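Local coordinates for phytochromobilin synthase (Solanum lycopersicum, PDB 6KME), which probably catalyses the ferredoxin-dependent reduction of biliverdin IX alpha to phytochromobilin, the precursor of the phytochrome chromophore, at residues Leu110-Ala115 / Glu226-Tyr231. The protein carries 1 engineered substitution. Numbering follows the deposited sequence.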
loop_
_atom_site.group_PDB
_atom_site.type_symbol
_atom_site.label_atom_id
_atom_site.label_comp_id
_atom_site.label_asym_id
_atom_site.label_seq_id
_atom_site.Cartn_x
_atom_site.Cartn_y
_atom_site.Cartn_z
ATOM N N LEU A 110 -10.392 -1.856 -9.598
ATOM C CA LEU A 110 -9.244 -2.717 -9.327
ATOM C C LEU A 110 -8.797 -2.632 -7.870
ATOM O O LEU A 110 -8.957 -1.597 -7.212
ATOM C CB LEU A 110 -8.056 -2.325 -10.206
ATOM C CG LEU A 110 -8.099 -2.722 -11.671
ATOM C CD1 LEU A 110 -7.342 -1.694 -12.493
ATOM C CD2 LEU A 110 -7.494 -4.106 -11.813
ATOM N N PRO A 111 -8.173 -3.692 -7.362
ATOM C CA PRO A 111 -7.430 -3.569 -6.109
ATOM C C PRO A 111 -6.314 -2.541 -6.245
ATOM O O PRO A 111 -5.820 -2.250 -7.337
ATOM C CB PRO A 111 -6.868 -4.979 -5.881
ATOM C CG PRO A 111 -7.795 -5.889 -6.625
ATOM C CD PRO A 111 -8.240 -5.090 -7.839
ATOM N N ILE A 112 -5.930 -1.977 -5.104
ATOM C CA ILE A 112 -4.787 -1.078 -5.015
ATOM C C ILE A 112 -3.526 -1.909 -4.799
ATOM O O ILE A 112 -3.434 -2.667 -3.830
ATOM C CB ILE A 112 -4.986 -0.062 -3.885
ATOM C CG1 ILE A 112 -6.086 0.922 -4.290
ATOM C CG2 ILE A 112 -3.675 0.627 -3.567
ATOM C CD1 ILE A 112 -6.637 1.761 -3.140
ATOM N N PHE A 113 -2.560 -1.794 -5.714
ATOM C CA PHE A 113 -1.293 -2.481 -5.523
ATOM C C PHE A 113 -0.491 -1.743 -4.464
ATOM O O PHE A 113 -0.390 -0.516 -4.495
ATOM C CB PHE A 113 -0.482 -2.585 -6.822
ATOM C CG PHE A 113 0.786 -3.396 -6.657
ATOM C CD1 PHE A 113 0.754 -4.787 -6.760
ATOM C CD2 PHE A 113 1.995 -2.775 -6.334
ATOM C CE1 PHE A 113 1.921 -5.553 -6.563
ATOM C CE2 PHE A 113 3.155 -3.523 -6.134
ATOM C CZ PHE A 113 3.119 -4.919 -6.255
ATOM N N CYS A 114 0.088 -2.498 -3.529
ATOM C CA CYS A 114 0.701 -1.927 -2.333
ATOM C C CYS A 114 1.982 -2.689 -2.001
ATOM O O CYS A 114 1.937 -3.898 -1.752
ATOM C CB CYS A 114 -0.295 -1.980 -1.170
ATOM S SG CYS A 114 0.367 -1.556 0.462
ATOM N N ALA A 115 3.121 -1.994 -2.006
ATOM C CA ALA A 115 4.397 -2.567 -1.565
ATOM C C ALA A 115 5.061 -1.570 -0.629
ATOM O O ALA A 115 5.424 -0.463 -1.047
ATOM C CB ALA A 115 5.313 -2.895 -2.743
ATOM N N GLU A 226 -15.483 6.859 -3.110
ATOM C CA GLU A 226 -15.500 6.970 -1.654
ATOM C C GLU A 226 -14.654 5.878 -1.012
ATOM O O GLU A 226 -13.910 6.141 -0.059
ATOM C CB GLU A 226 -16.939 6.914 -1.141
ATOM C CG GLU A 226 -17.045 6.638 0.357
ATOM C CD GLU A 226 -18.082 7.501 1.059
ATOM O OE1 GLU A 226 -18.469 8.552 0.507
ATOM O OE2 GLU A 226 -18.509 7.127 2.173
ATOM N N ALA A 227 -14.728 4.652 -1.538
ATOM C CA ALA A 227 -13.906 3.566 -1.008
ATOM C C ALA A 227 -12.419 3.893 -1.111
ATOM O O ALA A 227 -11.657 3.650 -0.165
ATOM C CB ALA A 227 -14.227 2.255 -1.738
ATOM N N GLN A 228 -11.988 4.453 -2.247
ATOM C CA GLN A 228 -10.595 4.866 -2.382
ATOM C C GLN A 228 -10.264 6.027 -1.445
ATOM O O GLN A 228 -9.195 6.034 -0.820
ATOM C CB GLN A 228 -10.270 5.254 -3.834
ATOM C CG GLN A 228 -8.782 5.600 -4.010
ATOM C CD GLN A 228 -8.334 5.829 -5.458
ATOM O OE1 GLN A 228 -7.308 6.465 -5.691
ATOM N NE2 GLN A 228 -9.080 5.287 -6.423
ATOM N N HIS A 229 -11.159 7.020 -1.339
ATOM C CA HIS A 229 -10.897 8.162 -0.463
ATOM C C HIS A 229 -10.764 7.722 0.991
ATOM O O HIS A 229 -9.870 8.189 1.711
ATOM C CB HIS A 229 -12.000 9.213 -0.602
ATOM C CG HIS A 229 -11.760 10.437 0.228
ATOM N ND1 HIS A 229 -12.519 10.748 1.335
ATOM C CD2 HIS A 229 -10.821 11.406 0.133
ATOM C CE1 HIS A 229 -12.071 11.865 1.876
ATOM N NE2 HIS A 229 -11.039 12.286 1.166
ATOM N N ARG A 230 -11.638 6.812 1.432
ATOM C CA ARG A 230 -11.546 6.270 2.785
ATOM C C ARG A 230 -10.204 5.586 3.018
ATOM O O ARG A 230 -9.582 5.761 4.073
ATOM C CB ARG A 230 -12.705 5.295 3.022
ATOM C CG ARG A 230 -12.716 4.609 4.412
ATOM C CD ARG A 230 -13.956 3.690 4.537
ATOM N NE ARG A 230 -13.870 2.799 5.693
ATOM C CZ ARG A 230 -13.360 1.566 5.660
ATOM N NH1 ARG A 230 -12.895 1.066 4.520
ATOM N NH2 ARG A 230 -13.319 0.824 6.769
ATOM N N TYR A 231 -9.741 4.807 2.037
ATOM C CA TYR A 231 -8.444 4.138 2.126
ATOM C C TYR A 231 -7.302 5.145 2.223
ATOM O O TYR A 231 -6.406 5.001 3.060
ATOM C CB TYR A 231 -8.270 3.223 0.912
ATOM C CG TYR A 231 -6.890 2.627 0.703
ATOM C CD1 TYR A 231 -6.605 1.328 1.119
ATOM C CD2 TYR A 231 -5.886 3.341 0.039
ATOM C CE1 TYR A 231 -5.359 0.759 0.912
ATOM C CE2 TYR A 231 -4.632 2.788 -0.168
ATOM C CZ TYR A 231 -4.377 1.490 0.262
ATOM O OH TYR A 231 -3.141 0.918 0.059
#
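Ile112 and Tyr231 make a buried CH-pi contact that joins the start of an inner strand of the antiparallel sheet to the helix packed over it. The two side chains pass alongside each other, isoleucine reaching from the sheet toward the helix and tyrosine from the helix toward the sheet. CD1 of Ile112 lies over one face of the Tyr231 ring, 3.8 Å from its centroid and 17° off the normal, and is nearest to CD2, at 3.6 Å. The other branch follows the ring toward its far end, where Ile112 CG2 is 3.7 Å from Tyr231 OH. With CG anti to the backbone N (chi1 170°), the tyrosine carries its hydroxyl to the sheet, and Tyr231 OH comes within 4.2 Å of Cys114 CB. That buried oxygen is hydrogen-bonded to OD1 of Asn131 and to NH1 of Arg235, which pin the far end of the ring while the isoleucine packs on its face. Replacing Tyr231 by an alanine is likely to strip Ile112 of its aromatic cover and leave Asn131 and Arg235 without the hydroxyl they share. Gln228, one helical turn earlier, only grazes the isoleucine, CG to Ile112 CD1 being 4.5 Å; its amide is instead bonded to Arg82 and to the carbonyl of Pro104. Cys114 also touches the bound biliverdin, so the contact borders the bilin pocket between sheet and helix. Strand 112-119 runs between strands 96-104 and 123-131, with helix 218-238 over the face that carries Ile112 and helix 188-211 against the other, where Phe113 meets Tyr201 and Tyr202: an alpha-beta-alpha sandwich.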